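Local coordinates for protein taurocyamine kinase (Schistosoma mansoni, PDB 4WOD) that reversibly transfers a phosphate group between ATP and taurocyamine, a magnesium-dependent phosphagen kinase reaction, in a duplicated two-repeat chain, at residues T127-F131 / E144-I149; A407-I413 / F436-L440; E159-Y165 / G206-Q212. The protein carries 4 engineered substitutions. One frame throughout, in Å; residues are numbered along the deposited sequence.

Overall arrangement
Interactions 1 and 3 lie in the first repeat of this duplicated kinase, interaction 2 in the second. Along the chain the order is 1, 3, 2. The centres of interactions 1 and 3 are about 18 Å apart, and both belong to the C-terminal catalytic domain of the first repeat. Helix 139-154 of interaction 1 is followed in the chain by strand 162-166 of interaction 3, the outermost strand at one end of an eight-stranded antiparallel sheet. The two contacts touch through Glu146 and Tyr164, so helix and edge strand pack as one unit. Interaction 2 belongs to the helical N-terminal domain of the second repeat. Its nearest atoms are about 44 Å from interaction 3 and 46 Å from interaction 1, so it touches neither.

Interaction 1 (T127-F131 / E144-I149); sequences TVEGF and ELENKI
Leu145 of helix 139-154 packs against Val128 and Phe131, the first and last residues of a type II beta turn. The turn follows strand 117-126 of the antiparallel sheet in the phosphagen kinase catalytic domain; its third residue, Gly130, takes the positive phi (94°) that suits this position. The contact is apolar, with no hydrogen bond between the two segments. Leu145 can be followed outward. Its CB sits 3.8 Å from both CD1 and CE1 of Phe131. Its CG stands anti to the backbone N (chi1 178°), which puts CG, and with it the methyls, on the turn side. Leu145 CD1 lies over one face of the Phe131 ring, 3.9 Å from the ring centroid and 19° off the ring normal, a CH-pi contact. The same methyl meets Val128 CB at 3.6 Å, so it is shared by both ends of the turn. Leu145 CD2 reaches back to Phe131 CB at 4.0 Å.

Lys148, one helical turn on, adds its aliphatic chain. Its CD approaches Phe131 CE2 obliquely and also meets Val128 CG1. Glu144 CB stands at the edge of the same ring. Beyond the contact, Val128 and Ile149 both rest on Ile225 of strand 225-232, which places the helix against the sheet. Between these two side chains, Val128 CG2 lies 4.2 Å from Ile149 CD1.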
loop_
_atom_site.group_PDB
_atom_site.type_symbol
_atom_site.label_atom_id
_atom_site.label_comp_id
_atom_site.label_asym_id
_atom_site.label_seq_id
_atom_site.Cartn_x
_atom_site.Cartn_y
_atom_site.Cartn_z
ATOM N N THR A 127 32.824 -4.695 -4.835
ATOM C CA THR A 127 33.376 -5.870 -5.481
ATOM C C THR A 127 34.811 -5.574 -5.865
ATOM O O THR A 127 35.076 -4.555 -6.502
ATOM C CB THR A 127 32.610 -6.223 -6.746
ATOM O OG1 THR A 127 31.241 -6.499 -6.430
ATOM C CG2 THR A 127 33.276 -7.415 -7.466
ATOM N N VAL A 128 35.732 -6.446 -5.483
ATOM C CA VAL A 128 37.128 -6.290 -5.905
ATOM C C VAL A 128 37.326 -6.934 -7.297
ATOM O O VAL A 128 36.988 -8.105 -7.500
ATOM C CB VAL A 128 38.111 -6.915 -4.862
ATOM C CG1 VAL A 128 39.544 -6.885 -5.373
ATOM C CG2 VAL A 128 37.999 -6.200 -3.498
ATOM N N GLU A 129 37.844 -6.164 -8.256
ATOM C CA GLU A 129 38.131 -6.698 -9.599
ATOM C C GLU A 129 39.017 -7.934 -9.570
ATOM O O GLU A 129 39.947 -8.023 -8.763
ATOM C CB GLU A 129 38.816 -5.648 -10.467
ATOM C CG GLU A 129 37.906 -4.550 -10.950
ATOM C CD GLU A 129 38.641 -3.538 -11.801
ATOM O OE1 GLU A 129 39.884 -3.414 -11.650
ATOM O OE2 GLU A 129 37.972 -2.881 -12.632
ATOM N N GLY A 130 38.735 -8.867 -10.470
ATOM C CA GLY A 130 39.572 -10.028 -10.667
ATOM C C GLY A 130 39.120 -11.241 -9.878
ATOM O O GLY A 130 39.752 -12.287 -9.958
ATOM N N PHE A 131 38.045 -11.112 -9.095
ATOM C CA PHE A 131 37.606 -12.223 -8.246
ATOM C C PHE A 131 36.130 -12.480 -8.463
ATOM O O PHE A 131 35.381 -11.546 -8.663
ATOM C CB PHE A 131 37.829 -11.940 -6.752
ATOM C CG PHE A 131 39.270 -11.813 -6.361
ATOM C CD1 PHE A 131 39.974 -12.916 -5.884
ATOM C CD2 PHE A 131 39.918 -10.591 -6.467
ATOM C CE1 PHE A 131 41.297 -12.806 -5.505
ATOM C CE2 PHE A 131 41.258 -10.468 -6.094
ATOM C CZ PHE A 131 41.945 -11.577 -5.617
ATOM N N GLU A 144 42.748 -15.659 -0.825
ATOM C CA GLU A 144 43.592 -14.602 -1.420
ATOM C C GLU A 144 42.896 -13.219 -1.397
ATOM O O GLU A 144 43.530 -12.191 -1.098
ATOM C CB GLU A 144 43.997 -14.966 -2.850
ATOM C CG GLU A 144 45.032 -16.060 -2.909
ATOM C CD GLU A 144 45.449 -16.387 -4.321
ATOM O OE1 GLU A 144 46.592 -16.051 -4.695
ATOM O OE2 GLU A 144 44.625 -16.961 -5.067
ATOM N N LEU A 145 41.592 -13.209 -1.688
ATOM C CA LEU A 145 40.786 -11.990 -1.658
ATOM C C LEU A 145 40.702 -11.438 -0.233
ATOM O O LEU A 145 40.888 -10.230 -0.003
ATOM C CB LEU A 145 39.382 -12.268 -2.231
ATOM C CG LEU A 145 38.360 -11.130 -2.244
ATOM C CD1 LEU A 145 38.915 -9.907 -2.992
ATOM C CD2 LEU A 145 37.035 -11.617 -2.854
ATOM N N GLU A 146 40.454 -12.326 0.725
ATOM C CA GLU A 146 40.427 -11.940 2.136
ATOM C C GLU A 146 41.753 -11.295 2.553
ATOM O O GLU A 146 41.752 -10.232 3.180
ATOM C CB GLU A 146 40.121 -13.144 3.036
ATOM C CG GLU A 146 40.049 -12.789 4.518
ATOM C CD GLU A 146 40.233 -13.991 5.440
ATOM O OE1 GLU A 146 40.566 -15.092 4.947
ATOM O OE2 GLU A 146 40.011 -13.840 6.664
ATOM N N ASN A 147 42.869 -11.928 2.182
ATOM C CA ASN A 147 44.196 -11.404 2.516
ATOM C C ASN A 147 44.419 -10.019 1.914
ATOM O O ASN A 147 44.901 -9.106 2.592
ATOM C CB ASN A 147 45.311 -12.344 2.030
ATOM C CG ASN A 147 45.357 -13.671 2.789
ATOM O OD1 ASN A 147 44.857 -13.791 3.901
ATOM N ND2 ASN A 147 45.950 -14.676 2.167
ATOM N N LYS A 148 44.080 -9.883 0.635
ATOM C CA LYS A 148 44.165 -8.615 -0.071
ATOM C C LYS A 148 43.375 -7.542 0.675
ATOM O O LYS A 148 43.860 -6.421 0.907
ATOM C CB LYS A 148 43.637 -8.779 -1.499
ATOM C CG LYS A 148 43.994 -7.658 -2.468
ATOM C CD LYS A 148 43.223 -7.853 -3.792
ATOM C CE LYS A 148 43.957 -7.250 -4.967
ATOM N NZ LYS A 148 45.083 -8.127 -5.423
ATOM N N ILE A 149 42.162 -7.901 1.090
ATOM C CA ILE A 149 41.314 -6.936 1.789
ATOM C C ILE A 149 41.792 -6.629 3.218
ATOM O O ILE A 149 41.819 -5.450 3.626
ATOM C CB ILE A 149 39.842 -7.421 1.822
ATOM C CG1 ILE A 149 39.282 -7.426 0.396
ATOM C CG2 ILE A 149 39.009 -6.478 2.668
ATOM C CD1 ILE A 149 37.938 -8.144 0.219
#

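Interaction 2 (A407-I413 / F436-L440); sequences ATLAHMI and FIDYL
The contact belongs to the buried core of the helical N-terminal domain in the second phosphagen kinase repeat. The first turn of helix 409-418 packs there on the start of helix 437-448. Leu409, Met412 and Ile413 meet Phe436, Tyr439 and Leu440, and no hydrogen bond joins the two segments. Thr408 and His411 form a capping box at the start of the first helix: His411 N gives a bond to Thr408 OG1, and Thr408 N gives one to His411 ND1 near the imidazole plane.

Leu409 touches both aromatic rings. Leu409 CB lies over one face of Phe436, offset toward the rim and 4.1 Å from Phe436 CE1. Leu409 CD1 lies over one face of Tyr439, 3.7 Å from the ring centroid and 25° off the normal, a CH-pi contact. Met412 CG sits between the backbone N and the carbonyl carbon (chi1 80°). With chi2 extended, this carries SD to the edge of the Tyr439 ring, 4.9 Å from its centroid, in a Met-aromatic contact. Met412 and Leu440 meet tip to tip, with Met412 SD 3.7 Å from Leu440 CD2. The bend at chi3 then turns Met412 CE to Phe436 CD2 at 4.0 Å.

The Phe436 ring also stacks edge-to-face with Tyr398 of helix 392-398. The Tyr439 hydroxyl is hydrogen-bonded to the carbonyl oxygen of Thr386. That same OH atom of Tyr439 has Ile413 CG2 against it at 3.5 Å.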
loop_
_atom_site.group_PDB
_atom_site.type_symbol
_atom_site.label_atom_id
_atom_site.label_comp_id
_atom_site.label_asym_id
_atom_site.label_seq_id
_atom_site.Cartn_x
_atom_site.Cartn_y
_atom_site.Cartn_z
ATOM N N ALA A 407 -14.244 12.740 15.990
ATOM C CA ALA A 407 -14.074 12.978 14.575
ATOM C C ALA A 407 -13.616 14.425 14.295
ATOM O O ALA A 407 -14.022 15.384 14.979
ATOM C CB ALA A 407 -15.374 12.670 13.834
ATOM N N THR A 408 -12.757 14.569 13.298
ATOM C CA THR A 408 -12.232 15.879 12.924
ATOM C C THR A 408 -12.462 16.173 11.452
ATOM O O THR A 408 -12.755 15.261 10.664
ATOM C CB THR A 408 -10.721 15.983 13.210
ATOM O OG1 THR A 408 -10.004 15.095 12.335
ATOM C CG2 THR A 408 -10.422 15.633 14.668
ATOM N N LEU A 409 -12.321 17.451 11.087
ATOM C CA LEU A 409 -12.428 17.882 9.699
ATOM C C LEU A 409 -11.259 17.305 8.914
ATOM O O LEU A 409 -11.383 16.971 7.723
ATOM C CB LEU A 409 -12.446 19.418 9.601
ATOM C CG LEU A 409 -12.530 20.058 8.208
ATOM C CD1 LEU A 409 -13.825 19.700 7.482
ATOM C CD2 LEU A 409 -12.397 21.571 8.318
ATOM N N ALA A 410 -10.122 17.189 9.599
ATOM C CA ALA A 410 -8.934 16.615 8.996
ATOM C C ALA A 410 -9.204 15.169 8.599
ATOM O O ALA A 410 -8.851 14.742 7.498
ATOM C CB ALA A 410 -7.780 16.700 9.939
ATOM N N HIS A 411 -9.864 14.427 9.492
ATOM C CA HIS A 411 -10.265 13.058 9.185
ATOM C C HIS A 411 -11.012 12.967 7.862
ATOM O O HIS A 411 -10.773 12.056 7.062
ATOM C CB HIS A 411 -11.163 12.484 10.298
ATOM C CG HIS A 411 -10.407 11.909 11.450
ATOM N ND1 HIS A 411 -10.490 12.427 12.726
ATOM C CD2 HIS A 411 -9.551 10.866 11.520
ATOM C CE1 HIS A 411 -9.731 11.712 13.535
ATOM N NE2 HIS A 411 -9.145 10.764 12.825
ATOM N N MET A 412 -11.928 13.903 7.635
ATOM C CA MET A 412 -12.870 13.721 6.540
ATOM C C MET A 412 -12.321 14.210 5.190
ATOM O O MET A 412 -12.765 13.747 4.148
ATOM C CB MET A 412 -14.223 14.384 6.876
ATOM C CG MET A 412 -14.336 15.887 6.683
ATOM S SD MET A 412 -16.061 16.465 6.973
ATOM C CE MET A 412 -16.421 15.547 8.451
ATOM N N ILE A 413 -11.317 15.080 5.191
ATOM C CA ILE A 413 -10.708 15.463 3.913
ATOM C C ILE A 413 -9.494 14.590 3.539
ATOM O O ILE A 413 -8.981 14.693 2.419
ATOM C CB ILE A 413 -10.259 16.954 3.902
ATOM C CG1 ILE A 413 -9.065 17.161 4.836
ATOM C CG2 ILE A 413 -11.441 17.896 4.231
ATOM C CD1 ILE A 413 -8.255 18.406 4.511
ATOM N N PHE A 436 -19.705 20.095 11.978
ATOM C CA PHE A 436 -19.024 20.760 10.857
ATOM C C PHE A 436 -19.986 21.225 9.764
ATOM O O PHE A 436 -19.651 21.165 8.575
ATOM C CB PHE A 436 -17.973 19.830 10.243
ATOM C CG PHE A 436 -16.954 19.335 11.230
ATOM C CD1 PHE A 436 -16.063 20.207 11.811
ATOM C CD2 PHE A 436 -16.907 17.999 11.598
ATOM C CE1 PHE A 436 -15.130 19.763 12.729
ATOM C CE2 PHE A 436 -15.976 17.548 12.496
ATOM C CZ PHE A 436 -15.087 18.428 13.072
ATOM N N ILE A 437 -21.172 21.669 10.172
ATOM C CA ILE A 437 -22.228 22.051 9.238
ATOM C C ILE A 437 -21.766 23.143 8.248
ATOM O O ILE A 437 -22.171 23.137 7.086
ATOM C CB ILE A 437 -23.503 22.517 10.008
ATOM C CG1 ILE A 437 -24.671 22.770 9.051
ATOM C CG2 ILE A 437 -23.227 23.772 10.853
ATOM C CD1 ILE A 437 -26.050 22.743 9.764
ATOM N N ASP A 438 -20.892 24.042 8.703
ATOM C CA ASP A 438 -20.426 25.152 7.870
ATOM C C ASP A 438 -19.605 24.650 6.700
ATOM O O ASP A 438 -19.497 25.318 5.674
ATOM C CB ASP A 438 -19.589 26.142 8.681
ATOM C CG ASP A 438 -20.434 27.047 9.557
ATOM O OD1 ASP A 438 -21.656 26.840 9.647
ATOM O OD2 ASP A 438 -19.877 27.989 10.141
ATOM N N TYR A 439 -18.985 23.489 6.868
ATOM C CA TYR A 439 -18.264 22.881 5.756
ATOM C C TYR A 439 -19.186 21.978 4.953
ATOM O O TYR A 439 -19.241 22.066 3.729
ATOM C CB TYR A 439 -17.062 22.101 6.270
ATOM C CG TYR A 439 -16.328 21.276 5.246
ATOM C CD1 TYR A 439 -15.547 21.881 4.270
ATOM C CD2 TYR A 439 -16.379 19.885 5.279
ATOM C CE1 TYR A 439 -14.849 21.126 3.347
ATOM C CE2 TYR A 439 -15.677 19.122 4.361
ATOM C CZ TYR A 439 -14.914 19.754 3.395
ATOM O OH TYR A 439 -14.213 19.007 2.466
ATOM N N LEU A 440 -19.915 21.104 5.645
ATOM C CA LEU A 440 -20.645 20.049 4.949
ATOM C C LEU A 440 -21.938 20.535 4.271
ATOM O O LEU A 440 -22.317 20.009 3.221
ATOM C CB LEU A 440 -20.954 18.894 5.912
ATOM C CG LEU A 440 -19.758 18.013 6.339
ATOM C CD1 LEU A 440 -20.105 17.127 7.535
ATOM C CD2 LEU A 440 -19.275 17.141 5.174
#

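Interaction 3 (E159-Y165 / G206-Q212); sequences EYEGTYY and GIFINKQ
Ile207 O accepts a short hydrogen bond from Tyr165 N, 2.7 Å long and nearly straight at 171°. It belongs to the antiparallel ladder between strands 162-166 and 206-210, at one end of the catalytic domain's eight-stranded sheet. The N-to-C directions of 162-165 and 206-210 differ by 167°. Tyr165 with Ile207 and Thr163 with Ile209 are the hydrogen-bonded pairs. Tyr164 and Phe208 form a non-hydrogen-bonded pair between them.

Tyr164 and Phe208 share one face of the sheet, with Tyr164 CB 4.1 Å from Phe208 CD1. With CG of Tyr164 anti to the backbone N, the ring runs past the Ile207 backbone toward Gly206, bringing Tyr164 OH to 3.2 Å from Gly206 CA. That hydroxyl probably bonds to Glu146 OE2 of helix 139-154. On the other face, the side chains of Tyr165 and Ile209 cross at about a right angle, with Tyr165 CE2 3.9 Å from Ile209 CD1.

Beyond the ladder, Lys211 N bonds to Glu161 O. The side chains of Glu161 and Lys211 lie alongside each other and end in a long, weak salt bridge. Asn210 ND2 bonds to Asn214 OD1. Across the contact Asn210 ND2 also bonds to Glu159 O, at 3.1 Å and 165°, with the donor tilted from the carbonyl plane.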
loop_
_atom_site.group_PDB
_atom_site.type_symbol
_atom_site.label_atom_id
_atom_site.label_comp_id
_atom_site.label_asym_id
_atom_site.label_seq_id
_atom_site.Cartn_x
_atom_site.Cartn_y
_atom_site.Cartn_z
ATOM N N GLU A 159 41.591 7.057 13.113
ATOM C CA GLU A 159 40.213 6.730 13.503
ATOM C C GLU A 159 39.831 5.279 13.232
ATOM O O GLU A 159 39.080 4.662 13.992
ATOM C CB GLU A 159 39.232 7.648 12.770
ATOM C CG GLU A 159 37.775 7.415 13.137
ATOM C CD GLU A 159 36.852 8.394 12.458
ATOM O OE1 GLU A 159 37.255 8.956 11.417
ATOM O OE2 GLU A 159 35.730 8.609 12.968
ATOM N N TYR A 160 40.371 4.727 12.157
ATOM C CA TYR A 160 39.960 3.406 11.723
ATOM C C TYR A 160 40.787 2.292 12.341
ATOM O O TYR A 160 40.526 1.120 12.081
ATOM C CB TYR A 160 40.000 3.345 10.196
ATOM C CG TYR A 160 39.143 4.444 9.615
ATOM C CD1 TYR A 160 37.761 4.330 9.586
ATOM C CD2 TYR A 160 39.711 5.614 9.157
ATOM C CE1 TYR A 160 36.974 5.342 9.075
ATOM C CE2 TYR A 160 38.940 6.630 8.654
ATOM C CZ TYR A 160 37.570 6.490 8.619
ATOM O OH TYR A 160 36.817 7.514 8.112
ATOM N N GLU A 161 41.747 2.647 13.190
ATOM C CA GLU A 161 42.592 1.632 13.810
ATOM C C GLU A 161 41.748 0.674 14.625
ATOM O O GLU A 161 40.844 1.087 15.351
ATOM C CB GLU A 161 43.675 2.261 14.690
ATOM C CG GLU A 161 44.602 1.227 15.311
ATOM C CD GLU A 161 46.072 1.532 15.084
ATOM O OE1 GLU A 161 46.698 2.139 15.981
ATOM O OE2 GLU A 161 46.603 1.164 14.013
ATOM N N GLY A 162 42.034 -0.615 14.495
ATOM C CA GLY A 162 41.204 -1.620 15.126
ATOM C C GLY A 162 41.700 -3.031 14.893
ATOM O O GLY A 162 42.884 -3.250 14.672
ATOM N N THR A 163 40.782 -3.988 14.918
ATOM C CA THR A 163 41.149 -5.393 14.890
ATOM C C THR A 163 40.416 -6.215 13.832
ATOM O O THR A 163 39.191 -6.120 13.691
ATOM C CB THR A 163 40.892 -6.034 16.260
ATOM O OG1 THR A 163 41.649 -5.330 17.255
ATOM C CG2 THR A 163 41.297 -7.501 16.257
ATOM N N TYR A 164 41.173 -7.041 13.113
ATOM C CA TYR A 164 40.592 -7.991 12.177
ATOM C C TYR A 164 40.349 -9.358 12.825
ATOM O O TYR A 164 41.268 -9.973 13.371
ATOM C CB TYR A 164 41.490 -8.161 10.937
ATOM C CG TYR A 164 40.850 -9.117 9.969
ATOM C CD1 TYR A 164 39.583 -8.847 9.454
ATOM C CD2 TYR A 164 41.464 -10.309 9.612
ATOM C CE1 TYR A 164 38.960 -9.729 8.587
ATOM C CE2 TYR A 164 40.849 -11.193 8.745
ATOM C CZ TYR A 164 39.601 -10.897 8.233
ATOM O OH TYR A 164 38.971 -11.765 7.369
ATOM N N TYR A 165 39.111 -9.835 12.754
ATOM C CA TYR A 165 38.751 -11.143 13.294
ATOM C C TYR A 165 38.380 -12.119 12.186
ATOM O O TYR A 165 37.248 -12.089 11.703
ATOM C CB TYR A 165 37.566 -11.029 14.259
ATOM C CG TYR A 165 37.765 -10.040 15.385
ATOM C CD1 TYR A 165 38.202 -10.463 16.636
ATOM C CD2 TYR A 165 37.523 -8.687 15.199
ATOM C CE1 TYR A 165 38.386 -9.564 17.674
ATOM C CE2 TYR A 165 37.708 -7.777 16.232
ATOM C CZ TYR A 165 38.140 -8.224 17.467
ATOM O OH TYR A 165 38.327 -7.331 18.501
ATOM N N GLY A 206 35.738 -12.832 7.338
ATOM C CA GLY A 206 36.030 -12.220 8.614
ATOM C C GLY A 206 35.360 -10.883 8.813
ATOM O O GLY A 206 34.621 -10.397 7.939
ATOM N N ILE A 207 35.602 -10.298 9.986
ATOM C CA ILE A 207 35.079 -8.965 10.275
ATOM C C ILE A 207 36.163 -8.070 10.837
ATOM O O ILE A 207 37.115 -8.549 11.465
ATOM C CB ILE A 207 33.893 -8.998 11.284
ATOM C CG1 ILE A 207 34.356 -9.463 12.661
ATOM C CG2 ILE A 207 32.790 -9.908 10.804
ATOM C CD1 ILE A 207 33.309 -9.241 13.733
ATOM N N PHE A 208 36.011 -6.769 10.616
ATOM C CA PHE A 208 36.955 -5.784 11.127
ATOM C C PHE A 208 36.186 -4.713 11.902
ATOM O O PHE A 208 35.153 -4.225 11.430
ATOM C CB PHE A 208 37.760 -5.152 9.981
ATOM C CG PHE A 208 38.720 -4.072 10.433
ATOM C CD1 PHE A 208 40.040 -4.381 10.723
ATOM C CD2 PHE A 208 38.294 -2.754 10.589
ATOM C CE1 PHE A 208 40.928 -3.401 11.153
ATOM C CE2 PHE A 208 39.177 -1.765 11.012
ATOM C CZ PHE A 208 40.492 -2.086 11.294
ATOM N N ILE A 209 36.691 -4.363 13.087
ATOM C CA ILE A 209 36.074 -3.353 13.940
ATOM C C ILE A 209 37.132 -2.372 14.424
ATOM O O ILE A 209 38.226 -2.787 14.823
ATOM C CB ILE A 209 35.383 -3.968 15.181
ATOM C CG1 ILE A 209 34.845 -5.365 14.887
ATOM C CG2 ILE A 209 34.286 -3.033 15.746
ATOM C CD1 ILE A 209 34.234 -6.023 16.084
ATOM N N ASN A 210 36.822 -1.078 14.393
ATOM C CA ASN A 210 37.764 -0.101 14.925
ATOM C C ASN A 210 37.601 0.013 16.440
ATOM O O ASN A 210 36.658 -0.534 17.022
ATOM C CB ASN A 210 37.620 1.272 14.239
ATOM C CG ASN A 210 36.298 1.992 14.560
ATOM O OD1 ASN A 210 35.287 1.385 14.925
ATOM N ND2 ASN A 210 36.306 3.306 14.371
ATOM N N LYS A 211 38.553 0.692 17.073
ATOM C CA LYS A 211 38.573 0.778 18.525
ATOM C C LYS A 211 37.322 1.456 19.062
ATOM O O LYS A 211 36.790 1.028 20.079
ATOM C CB LYS A 211 39.830 1.505 18.997
ATOM C CG LYS A 211 41.098 0.715 18.711
ATOM C CD LYS A 211 42.329 1.321 19.377
ATOM C CE LYS A 211 43.074 2.242 18.417
ATOM N NZ LYS A 211 44.536 2.268 18.708
ATOM N N GLN A 212 36.821 2.474 18.358
ATOM C CA GLN A 212 35.628 3.201 18.814
ATOM C C GLN A 212 34.334 2.441 18.560
ATOM O O GLN A 212 33.267 2.903 18.947
ATOM C CB GLN A 212 35.514 4.575 18.133
ATOM C CG GLN A 212 36.710 5.490 18.261
ATOM C CD GLN A 212 37.646 5.366 17.080
ATOM O OE1 GLN A 212 38.277 4.316 16.873
ATOM N NE2 GLN A 212 37.740 6.433 16.282
#